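Local coordinates for protein putative aldehyde dehydrogenase AldY (Bacillus subtilis, PDB 4DNG) that probably oxidises aldehydes to carboxylates with NAD(+) and may help protect cells against stress from ethanol and related compounds, at residues 300-304 / 388-392; 291-295 / 401-405; 350-354 / 366-371; 260-264 / 395-399. One frame throughout, in Å; residues are numbered along the deposited sequence.

Overall arrangement
Of the parts described here, strand 258-262 comes first along the chain, then strand 290-296 and helix 297-313. The antiparallel strand pair of contact 3 comes next and closes the shortest loop, between 350-354 and 366-371. Strand 386-392 then returns to helix 297-313 in contact 1, whose loop encloses contact 3. Helix 395-403 follows at once and makes two contacts, with 260-264 in contact 4 and with 291-295 in contact 2. These two loops cross, because their segments alternate along the chain, and both enclose contacts 1 and 3. All four contacts reach one mixed sheet: strands 258-262, 290-296, 386-392 and 362-369 are successive neighbours in it.

Contact 1: residues 300-304 / 388-392; sequences YDEFV and TIIKA
Tyr300 and Lys391 make the tightest part of this contact. The aliphatic part of the lysine crosses the tyrosine side chain at about a right angle and lies over one face of the ring. Lys391 CD sits 3.5 Å from the centroid of the Tyr300 ring, a CH-pi contact. The lysine chain bends at chi2, chi3 and chi4, which leaves NZ beyond the CD2-CE2 side of the ring. Lys391 NZ lies 4.1 Å from the same Tyr300 centroid, an off-centre cation-pi contact. Val304 CG2 packs on the opposite face, so the ring is held between the two. Segment 300-304 of helix 297-313 runs nearly antiparallel to 388-392, at 168°. The helix packs on a mixed sheet in which strands 290-296 and 386-392 are parallel neighbours. Deeper in, the packing is apolar and buried. Ile389 CG2 approaches Tyr300 CE1 at 3.9 Å, while its other branch, CD1, meets the edge of the Phe303 ring at CE1, 4.0 Å away. Phe303 continues onto Ala271, Val272 and Ala275 of helix 268-281. The loose, solvent side is the lysine end. There Asp301 OD2 stands 4.8 Å from Lys391 NZ, too far for contact, though its opposite charge may still steady the ammonium group.

Contact 2: residues 291-295 / 401-405; sequences NRIIV and MANDT
Ile294 of strand 290-296 lies beside Ala402, their CA atoms 7.6 Å apart, where helix 395-403 ends and the chain leaves helical geometry at Asp404. Arg292 reaches from the strand to this helix end. Its CG stands between the backbone N and the carbonyl carbon (chi1 72°), and a further bend at chi3 brings the guanidinium to the carbonyls of Met401 and Ala402. Arg292 NH2 donates to Met401 O at 2.8 Å, with an N-H...O angle of 139°. The donor lies above the carbonyl plane, and the oxygen is tilted from the guanidinium plane. NH1 points to Ala402 O, but this bond is weak and the position of NH1 is less certain. The arginine thus meets carbonyls of the last helical turn, where the negative end of the helix dipole would probably suit its charge. The helix packs against the parallel part of the mixed sheet in the aldehyde dehydrogenase fold. Two residues along the strand, on the same side, Ile294 CD1 packs against Ala402 CB at 4.0 Å. Its CG2 branch faces Met401 SD at 4.2 Å. Asn257 takes a hydrogen bond from Arg292 NE and so helps fix the guanidinium. Asn373 ND2 donates a second hydrogen bond to Met401 O.

Contact 3: residues 350-354 / 366-371; sequences IELAV and YVFVGA
Phe368 presents one ring face to Leu352, and CD1 of the leucine sits over the ring centre. This CH-pi contact measures 3.5 Å from Leu352 CD1 to the Phe368 centroid, 11° off the ring normal. Glu351 O lies at the edge of the same ring, near its plane, 3.2 Å from Phe368 CD1. Ile350 CG2 reaches that CD1 obliquely. The Tyr366 ring takes Leu352 CD2 at its edge, so the two leucine branches serve two different rings. The leucine CG lies anti to the backbone N (chi1 -175°), and from there CD1 turns over the phenylalanine. Behind these side chains the strands 351-354 and 362-369 run antiparallel. Leu352 and Phe368 form a non-hydrogen-bonded pair. Val354 and Val367 form a hydrogen-bonded pair, with Val367 N donating to Val354 O at 2.9 Å. Val354 N returns a longer bond to Val367 O. Both donors lie in the carbonyl plane, on a lone pair. Ala353 and Val354 both face Val367, a classic beta bulge. The Glu351-Val369 pairing is loose: the bond from Val369 N to Glu351 O is long, 3.3 Å, and comes from above the carbonyl plane. Away from the rings, Val369 CG1 meets Ala353 CB at 3.8 Å, and Val369 CG2 crosses the extended Glu351 side chain obliquely, nearest OE1. Helix 332-347 places Ile342 and Ala345 against Phe368, while Val367 touches Phe307 of helix 297-313. The chemistry implies an antiparallel strand pair tied by the two Val354-Val367 backbone bonds, with apolar contacts on both faces and the Glu351 side chain exposed.

Contact 4: residues 260-264 / 395-399; sequences FAVLS and DQEAI
Ser264 and Asp395 join the loop just after strand 258-262 to the first turn of helix 395-403, which packs on the mixed sheet of the aldehyde dehydrogenase fold. The carboxylate takes two hydrogen bonds from one residue. Ser264 N donates to Asp395 OD1 at 3.1 Å, nearly straight at 164°, on the syn lone pair. Ser264 OG donates to Asp395 OD2 at 2.9 Å, also from the syn side but 24° out of the carboxylate plane. Ser264 OG stands between the backbone N and the carbonyl carbon (chi1 50°), which turns the hydroxyl toward the same carboxylate as the amide. These two bonds together restrict rotation of the carboxylate. Leu263 CB also touches Asp395 OD1. Next comes an apolar layer, where Leu263 CD2 packs on Ala398 CB at 4.1 Å. The Leu263 and Ile399 side chains cross at about a right angle. Further out, Phe424 of helix 418-425 touches Leu263, Asp395 and Ile399, and His296 touches both Ser264 and Asp395. Lys420 makes a long, weak ion pair with Asp395 OD2. On the sheet side, Ala261 is hydrogen-bonded through its backbone to strand 410-414. Ile399 CD1 lies 3.9 Å from Leu263 CD2 and 4.4 Å from Ala261 CB.

Contact 1: residues 300-304 / 388-392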
loop_
_atom_site.group_PDB
_atom_site.type_symbol
_atom_site.label_atom_id
_atom_site.label_comp_id
_atom_site.label_asym_id
_atom_site.label_seq_id
_atom_site.Cartn_x
_atom_site.Cartn_y
_atom_site.Cartn_z
ATOM N N TYR A 300 -7.517 -38.181 13.876
ATOM C CA TYR A 300 -8.848 -37.660 13.582
ATOM C C TYR A 300 -9.920 -38.079 14.579
ATOM O O TYR A 300 -10.529 -37.231 15.239
ATOM C CB TYR A 300 -9.250 -38.097 12.169
ATOM C CG TYR A 300 -10.583 -37.562 11.697
ATOM C CD1 TYR A 300 -10.707 -36.250 11.230
ATOM C CD2 TYR A 300 -11.716 -38.377 11.697
ATOM C CE1 TYR A 300 -11.924 -35.766 10.787
ATOM C CE2 TYR A 300 -12.942 -37.902 11.266
ATOM C CZ TYR A 300 -13.040 -36.603 10.809
ATOM O OH TYR A 300 -14.254 -36.142 10.374
ATOM N N ASP A 301 -10.149 -39.388 14.685
ATOM C CA ASP A 301 -11.241 -39.920 15.499
ATOM C C ASP A 301 -11.079 -39.572 16.979
ATOM O O ASP A 301 -12.065 -39.264 17.656
ATOM C CB ASP A 301 -11.419 -41.423 15.270
ATOM C CG ASP A 301 -11.629 -41.766 13.800
ATOM O OD1 ASP A 301 -12.785 -41.989 13.388
ATOM O OD2 ASP A 301 -10.639 -41.785 13.046
ATOM N N GLU A 302 -9.834 -39.583 17.457
ATOM C CA GLU A 302 -9.508 -39.132 18.813
ATOM C C GLU A 302 -9.829 -37.650 19.031
ATOM O O GLU A 302 -10.394 -37.284 20.070
ATOM C CB GLU A 302 -8.035 -39.421 19.136
ATOM C CG GLU A 302 -7.517 -38.801 20.431
ATOM C CD GLU A 302 -6.095 -39.233 20.790
ATOM O OE1 GLU A 302 -5.499 -40.078 20.079
ATOM O OE2 GLU A 302 -5.564 -38.733 21.803
ATOM N N PHE A 303 -9.465 -36.807 18.059
ATOM C CA PHE A 303 -9.736 -35.371 18.145
ATOM C C PHE A 303 -11.236 -35.083 18.163
ATOM O O PHE A 303 -11.680 -34.233 18.944
ATOM C CB PHE A 303 -9.068 -34.587 16.998
ATOM C CG PHE A 303 -9.246 -33.083 17.092
ATOM C CD1 PHE A 303 -10.427 -32.468 16.652
ATOM C CD2 PHE A 303 -8.231 -32.277 17.619
ATOM C CE1 PHE A 303 -10.591 -31.090 16.740
ATOM C CE2 PHE A 303 -8.381 -30.900 17.703
ATOM C CZ PHE A 303 -9.562 -30.305 17.270
ATOM N N VAL A 304 -11.999 -35.765 17.299
ATOM C CA VAL A 304 -13.438 -35.505 17.193
ATOM C C VAL A 304 -14.119 -35.787 18.515
ATOM O O VAL A 304 -14.744 -34.897 19.081
ATOM C CB VAL A 304 -14.130 -36.302 16.068
ATOM C CG1 VAL A 304 -15.642 -36.223 16.219
ATOM C CG2 VAL A 304 -13.718 -35.767 14.705
ATOM N N THR A 388 -16.145 -26.784 11.826
ATOM C CA THR A 388 -16.115 -27.731 10.719
ATOM C C THR A 388 -14.776 -28.494 10.742
ATOM O O THR A 388 -13.696 -27.893 10.717
ATOM C CB THR A 388 -16.335 -27.022 9.360
ATOM O OG1 THR A 388 -17.517 -26.212 9.417
ATOM C CG2 THR A 388 -16.481 -28.030 8.237
ATOM N N ILE A 389 -14.863 -29.818 10.813
ATOM C CA ILE A 389 -13.674 -30.650 10.919
ATOM C C ILE A 389 -13.480 -31.374 9.604
ATOM O O ILE A 389 -14.416 -31.990 9.069
ATOM C CB ILE A 389 -13.770 -31.688 12.053
ATOM C CG1 ILE A 389 -14.539 -31.132 13.282
ATOM C CG2 ILE A 389 -12.389 -32.245 12.381
ATOM C CD1 ILE A 389 -13.716 -30.410 14.335
ATOM N N ILE A 390 -12.256 -31.281 9.096
ATOM C CA ILE A 390 -11.888 -31.837 7.811
ATOM C C ILE A 390 -10.780 -32.882 7.959
ATOM O O ILE A 390 -9.788 -32.662 8.653
ATOM C CB ILE A 390 -11.441 -30.719 6.844
ATOM C CG1 ILE A 390 -12.621 -29.782 6.576
ATOM C CG2 ILE A 390 -10.857 -31.300 5.542
ATOM C CD1 ILE A 390 -12.213 -28.367 6.236
ATOM N N LYS A 391 -10.975 -34.011 7.286
ATOM C CA LYS A 391 -10.027 -35.109 7.258
ATOM C C LYS A 391 -8.898 -34.826 6.261
ATOM O O LYS A 391 -9.156 -34.417 5.130
ATOM C CB LYS A 391 -10.769 -36.393 6.861
ATOM C CG LYS A 391 -9.993 -37.695 7.019
ATOM C CD LYS A 391 -9.932 -38.123 8.477
ATOM C CE LYS A 391 -9.968 -39.631 8.654
ATOM N NZ LYS A 391 -11.364 -40.157 8.634
ATOM N N ALA A 392 -7.656 -35.047 6.694
ATOM C CA ALA A 392 -6.474 -35.039 5.813
ATOM C C ALA A 392 -5.772 -36.408 5.836
ATOM O O ALA A 392 -5.587 -37.005 6.908
ATOM C CB ALA A 392 -5.504 -33.926 6.214
#

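Contact 2: residues 291-295 / 401-405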
loop_
_atom_site.group_PDB
_atom_site.type_symbol
_atom_site.label_atom_id
_atom_site.label_comp_id
_atom_site.label_asym_id
_atom_site.label_seq_id
_atom_site.Cartn_x
_atom_site.Cartn_y
_atom_site.Cartn_z
ATOM N N ASN A 291 -12.242 -21.140 11.486
ATOM C CA ASN A 291 -13.422 -21.426 10.675
ATOM C C ASN A 291 -13.554 -22.913 10.444
ATOM O O ASN A 291 -14.600 -23.518 10.704
ATOM C CB ASN A 291 -13.346 -20.685 9.334
ATOM C CG ASN A 291 -13.473 -19.178 9.490
ATOM O OD1 ASN A 291 -14.542 -18.609 9.265
ATOM N ND2 ASN A 291 -12.385 -18.527 9.889
ATOM N N ARG A 292 -12.462 -23.487 9.963
ATOM C CA ARG A 292 -12.384 -24.896 9.709
ATOM C C ARG A 292 -11.127 -25.484 10.357
ATOM O O ARG A 292 -10.079 -24.824 10.471
ATOM C CB ARG A 292 -12.436 -25.167 8.202
ATOM C CG ARG A 292 -11.185 -24.788 7.444
ATOM C CD ARG A 292 -11.464 -24.485 5.973
ATOM N NE ARG A 292 -10.540 -23.451 5.500
ATOM C CZ ARG A 292 -9.318 -23.678 5.030
ATOM N NH1 ARG A 292 -8.559 -22.660 4.663
ATOM N NH2 ARG A 292 -8.852 -24.913 4.914
ATOM N N ILE A 293 -11.266 -26.735 10.788
ATOM C CA ILE A 293 -10.259 -27.419 11.560
ATOM C C ILE A 293 -9.881 -28.643 10.745
ATOM O O ILE A 293 -10.732 -29.461 10.385
ATOM C CB ILE A 293 -10.781 -27.816 12.962
ATOM C CG1 ILE A 293 -11.120 -26.568 13.786
ATOM C CG2 ILE A 293 -9.756 -28.662 13.704
ATOM C CD1 ILE A 293 -12.044 -26.821 14.964
ATOM N N ILE A 294 -8.594 -28.729 10.433
ATOM C CA ILE A 294 -8.073 -29.761 9.570
ATOM C C ILE A 294 -7.240 -30.687 10.440
ATOM O O ILE A 294 -6.327 -30.242 11.138
ATOM C CB ILE A 294 -7.219 -29.144 8.448
ATOM C CG1 ILE A 294 -8.007 -28.025 7.747
ATOM C CG2 ILE A 294 -6.762 -30.218 7.475
ATOM C CD1 ILE A 294 -7.151 -26.946 7.126
ATOM N N VAL A 295 -7.582 -31.969 10.416
ATOM C CA VAL A 295 -6.968 -32.935 11.295
ATOM C C VAL A 295 -6.542 -34.178 10.513
ATOM O O VAL A 295 -7.373 -34.812 9.844
ATOM C CB VAL A 295 -7.915 -33.329 12.442
ATOM C CG1 VAL A 295 -7.230 -34.303 13.387
ATOM C CG2 VAL A 295 -8.367 -32.095 13.208
ATOM N N MET A 401 -4.558 -28.116 2.107
ATOM C CA MET A 401 -5.946 -27.751 2.430
ATOM C C MET A 401 -6.075 -26.412 3.154
ATOM O O MET A 401 -7.062 -25.685 2.956
ATOM C CB MET A 401 -6.621 -28.854 3.253
ATOM C CG MET A 401 -6.951 -30.110 2.468
ATOM S SD MET A 401 -7.655 -31.387 3.527
ATOM C CE MET A 401 -8.691 -32.288 2.359
ATOM N N ALA A 402 -5.079 -26.091 3.987
ATOM C CA ALA A 402 -5.030 -24.817 4.728
ATOM C C ALA A 402 -4.780 -23.634 3.800
ATOM O O ALA A 402 -5.322 -22.554 4.013
ATOM C CB ALA A 402 -3.968 -24.865 5.815
ATOM N N ASN A 403 -3.934 -23.857 2.814
ATOM C CA ASN A 403 -3.631 -22.891 1.789
ATOM C C ASN A 403 -4.809 -22.561 0.901
ATOM O O ASN A 403 -5.001 -21.428 0.524
ATOM C CB ASN A 403 -2.457 -23.373 0.952
ATOM C CG ASN A 403 -1.141 -22.835 1.440
ATOM O OD1 ASN A 403 -1.066 -21.732 1.949
ATOM N ND2 ASN A 403 -0.093 -23.612 1.276
ATOM N N ASP A 404 -5.612 -23.552 0.579
ATOM C CA ASP A 404 -6.610 -23.394 -0.459
ATOM C C ASP A 404 -7.813 -22.664 0.090
ATOM O O ASP A 404 -8.822 -23.261 0.420
ATOM C CB ASP A 404 -7.027 -24.775 -0.967
ATOM C CG ASP A 404 -8.371 -24.770 -1.651
ATOM O OD1 ASP A 404 -8.936 -23.684 -1.836
ATOM O OD2 ASP A 404 -8.856 -25.859 -2.012
ATOM N N THR A 405 -7.669 -21.349 0.184
ATOM C CA THR A 405 -8.696 -20.458 0.686
ATOM C C THR A 405 -8.702 -19.199 -0.142
ATOM O O THR A 405 -7.703 -18.877 -0.768
ATOM C CB THR A 405 -8.341 -19.987 2.079
ATOM O OG1 THR A 405 -7.170 -19.174 1.986
ATOM C CG2 THR A 405 -8.058 -21.163 2.953
#

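Contact 3: residues 350-354 / 366-371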
loop_
_atom_site.group_PDB
_atom_site.type_symbol
_atom_site.label_atom_id
_atom_site.label_comp_id
_atom_site.label_asym_id
_atom_site.label_seq_id
_atom_site.Cartn_x
_atom_site.Cartn_y
_atom_site.Cartn_z
ATOM N N ILE A 350 -23.446 -33.402 4.797
ATOM C CA ILE A 350 -22.414 -33.366 5.844
ATOM C C ILE A 350 -22.947 -33.778 7.214
ATOM O O ILE A 350 -23.969 -33.277 7.655
ATOM C CB ILE A 350 -21.733 -31.984 5.945
ATOM C CG1 ILE A 350 -20.849 -31.725 4.717
ATOM C CG2 ILE A 350 -20.883 -31.890 7.206
ATOM C CD1 ILE A 350 -21.513 -30.925 3.618
ATOM N N GLU A 351 -22.256 -34.710 7.868
ATOM C CA GLU A 351 -22.637 -35.157 9.205
ATOM C C GLU A 351 -22.594 -34.010 10.214
ATOM O O GLU A 351 -21.837 -33.055 10.067
ATOM C CB GLU A 351 -21.741 -36.315 9.671
ATOM C CG GLU A 351 -22.173 -36.949 10.992
ATOM C CD GLU A 351 -21.238 -38.033 11.498
ATOM O OE1 GLU A 351 -20.159 -38.243 10.902
ATOM O OE2 GLU A 351 -21.587 -38.680 12.509
ATOM N N LEU A 352 -23.427 -34.117 11.234
ATOM C CA LEU A 352 -23.432 -33.172 12.322
ATOM C C LEU A 352 -23.220 -33.985 13.584
ATOM O O LEU A 352 -24.146 -34.622 14.080
ATOM C CB LEU A 352 -24.769 -32.422 12.373
ATOM C CG LEU A 352 -24.968 -31.283 13.373
ATOM C CD1 LEU A 352 -23.972 -30.156 13.133
ATOM C CD2 LEU A 352 -26.382 -30.752 13.258
ATOM N N ALA A 353 -21.983 -33.985 14.075
ATOM C CA ALA A 353 -21.650 -34.701 15.305
ATOM C C ALA A 353 -22.343 -34.070 16.507
ATOM O O ALA A 353 -22.932 -34.777 17.330
ATOM C CB ALA A 353 -20.147 -34.755 15.512
ATOM N N VAL A 354 -22.283 -32.742 16.590
ATOM C CA VAL A 354 -22.944 -32.003 17.664
ATOM C C VAL A 354 -23.982 -31.038 17.089
ATOM O O VAL A 354 -23.650 -30.133 16.324
ATOM C CB VAL A 354 -21.918 -31.254 18.546
ATOM C CG1 VAL A 354 -22.614 -30.373 19.570
ATOM C CG2 VAL A 354 -20.988 -32.239 19.235
ATOM N N TYR A 366 -22.574 -25.760 17.054
ATOM C CA TYR A 366 -22.760 -26.851 16.090
ATOM C C TYR A 366 -21.400 -27.336 15.625
ATOM O O TYR A 366 -20.521 -26.528 15.318
ATOM C CB TYR A 366 -23.550 -26.401 14.856
ATOM C CG TYR A 366 -25.015 -26.074 15.084
ATOM C CD1 TYR A 366 -25.401 -24.929 15.802
ATOM C CD2 TYR A 366 -26.019 -26.882 14.541
ATOM C CE1 TYR A 366 -26.743 -24.619 15.993
ATOM C CE2 TYR A 366 -27.360 -26.583 14.725
ATOM C CZ TYR A 366 -27.719 -25.451 15.447
ATOM O OH TYR A 366 -29.054 -25.162 15.634
ATOM N N VAL A 367 -21.225 -28.652 15.557
ATOM C CA VAL A 367 -19.996 -29.207 15.014
ATOM C C VAL A 367 -20.322 -30.147 13.856
ATOM O O VAL A 367 -20.984 -31.179 14.034
ATOM C CB VAL A 367 -19.110 -29.900 16.088
ATOM C CG1 VAL A 367 -17.829 -30.444 15.451
ATOM C CG2 VAL A 367 -18.763 -28.935 17.234
ATOM N N PHE A 368 -19.877 -29.750 12.668
ATOM C CA PHE A 368 -19.939 -30.583 11.475
ATOM C C PHE A 368 -18.618 -31.338 11.324
ATOM O O PHE A 368 -17.542 -30.783 11.572
ATOM C CB PHE A 368 -20.199 -29.723 10.241
ATOM C CG PHE A 368 -21.592 -29.175 10.169
ATOM C CD1 PHE A 368 -22.639 -29.964 9.704
ATOM C CD2 PHE A 368 -21.864 -27.860 10.558
ATOM C CE1 PHE A 368 -23.935 -29.458 9.632
ATOM C CE2 PHE A 368 -23.151 -27.353 10.491
ATOM C CZ PHE A 368 -24.188 -28.155 10.027
ATOM N N VAL A 369 -18.698 -32.608 10.941
ATOM C CA VAL A 369 -17.500 -33.431 10.826
ATOM C C VAL A 369 -17.414 -34.078 9.457
ATOM O O VAL A 369 -18.427 -34.220 8.766
ATOM C CB VAL A 369 -17.414 -34.516 11.931
ATOM C CG1 VAL A 369 -17.174 -33.880 13.292
ATOM C CG2 VAL A 369 -18.662 -35.392 11.951
ATOM N N GLY A 370 -16.194 -34.457 9.085
ATOM C CA GLY A 370 -15.919 -35.165 7.841
ATOM C C GLY A 370 -16.286 -34.364 6.613
ATOM O O GLY A 370 -16.706 -34.934 5.603
ATOM N N ALA A 371 -16.142 -33.042 6.713
ATOM C CA ALA A 371 -16.450 -32.139 5.612
ATOM C C ALA A 371 -15.341 -32.060 4.564
ATOM O O ALA A 371 -14.160 -32.177 4.885
ATOM C CB ALA A 371 -16.735 -30.753 6.156
#

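Contact 4: residues 260-264 / 395-399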
loop_
_atom_site.group_PDB
_atom_site.type_symbol
_atom_site.label_atom_id
_atom_site.label_comp_id
_atom_site.label_asym_id
_atom_site.label_seq_id
_atom_site.Cartn_x
_atom_site.Cartn_y
_atom_site.Cartn_z
ATOM N N PHE A 260 -6.918 -24.219 11.078
ATOM C CA PHE A 260 -6.308 -24.811 12.238
ATOM C C PHE A 260 -5.899 -26.183 11.728
ATOM O O PHE A 260 -6.758 -27.011 11.407
ATOM C CB PHE A 260 -7.395 -24.945 13.307
ATOM C CG PHE A 260 -6.892 -25.217 14.694
ATOM C CD1 PHE A 260 -6.463 -24.173 15.512
ATOM C CD2 PHE A 260 -6.919 -26.504 15.211
ATOM C CE1 PHE A 260 -6.016 -24.414 16.804
ATOM C CE2 PHE A 260 -6.486 -26.753 16.510
ATOM C CZ PHE A 260 -6.035 -25.706 17.306
ATOM N N ALA A 261 -4.596 -26.410 11.587
ATOM C CA ALA A 261 -4.117 -27.727 11.152
ATOM C C ALA A 261 -3.520 -28.512 12.306
ATOM O O ALA A 261 -2.701 -27.989 13.055
ATOM C CB ALA A 261 -3.123 -27.621 9.998
ATOM N N VAL A 262 -3.934 -29.773 12.416
ATOM C CA VAL A 262 -3.548 -30.671 13.501
ATOM C C VAL A 262 -2.887 -31.905 12.891
ATOM O O VAL A 262 -3.560 -32.821 12.394
ATOM C CB VAL A 262 -4.781 -31.073 14.349
ATOM C CG1 VAL A 262 -4.436 -32.178 15.348
ATOM C CG2 VAL A 262 -5.363 -29.862 15.057
ATOM N N LEU A 263 -1.560 -31.917 12.932
ATOM C CA LEU A 263 -0.778 -32.887 12.184
ATOM C C LEU A 263 -0.645 -34.204 12.943
ATOM O O LEU A 263 -0.962 -34.274 14.134
ATOM C CB LEU A 263 0.601 -32.306 11.838
ATOM C CG LEU A 263 0.737 -30.915 11.197
ATOM C CD1 LEU A 263 2.140 -30.756 10.621
ATOM C CD2 LEU A 263 -0.306 -30.649 10.122
ATOM N N SER A 264 -0.164 -35.242 12.250
ATOM C CA SER A 264 -0.090 -36.595 12.806
ATOM C C SER A 264 0.654 -36.704 14.148
ATOM O O SER A 264 0.214 -37.416 15.044
ATOM C CB SER A 264 0.482 -37.579 11.781
ATOM O OG SER A 264 1.680 -37.098 11.205
ATOM N N ASP A 395 0.250 -34.962 6.037
ATOM C CA ASP A 395 0.578 -33.660 6.638
ATOM C C ASP A 395 0.751 -32.586 5.573
ATOM O O ASP A 395 0.378 -31.439 5.780
ATOM C CB ASP A 395 1.813 -33.742 7.536
ATOM C CG ASP A 395 1.527 -34.424 8.869
ATOM O OD1 ASP A 395 0.359 -34.417 9.310
ATOM O OD2 ASP A 395 2.474 -34.964 9.481
ATOM N N GLN A 396 1.295 -32.977 4.424
ATOM C CA GLN A 396 1.356 -32.091 3.259
ATOM C C GLN A 396 -0.034 -31.658 2.727
ATOM O O GLN A 396 -0.248 -30.471 2.451
ATOM C CB GLN A 396 2.211 -32.708 2.147
ATOM C CG GLN A 396 2.426 -31.786 0.959
ATOM C CD GLN A 396 3.090 -30.489 1.361
ATOM O OE1 GLN A 396 4.220 -30.491 1.851
ATOM N NE2 GLN A 396 2.391 -29.374 1.169
ATOM N N GLU A 397 -0.965 -32.611 2.597
ATOM C CA GLU A 397 -2.363 -32.296 2.228
ATOM C C GLU A 397 -3.005 -31.345 3.246
ATOM O O GLU A 397 -3.610 -30.334 2.870
ATOM C CB GLU A 397 -3.202 -33.572 2.068
ATOM C CG GLU A 397 -4.664 -33.338 1.698
ATOM C CD GLU A 397 -5.421 -34.628 1.408
ATOM O OE1 GLU A 397 -5.519 -35.490 2.304
ATOM O OE2 GLU A 397 -5.931 -34.779 0.278
ATOM N N ALA A 398 -2.855 -31.666 4.533
ATOM C CA ALA A 398 -3.304 -30.782 5.614
ATOM C C ALA A 398 -2.898 -29.328 5.371
ATOM O O ALA A 398 -3.727 -28.422 5.464
ATOM C CB ALA A 398 -2.749 -31.252 6.946
ATOM N N ILE A 399 -1.611 -29.126 5.082
ATOM C CA ILE A 399 -1.058 -27.814 4.798
ATOM C C ILE A 399 -1.565 -27.306 3.446
ATOM O O ILE A 399 -1.897 -26.121 3.323
ATOM C CB ILE A 399 0.486 -27.833 4.853
ATOM C CG1 ILE A 399 0.987 -28.487 6.165
ATOM C CG2 ILE A 399 1.068 -26.436 4.647
ATOM C CD1 ILE A 399 0.520 -27.863 7.470
#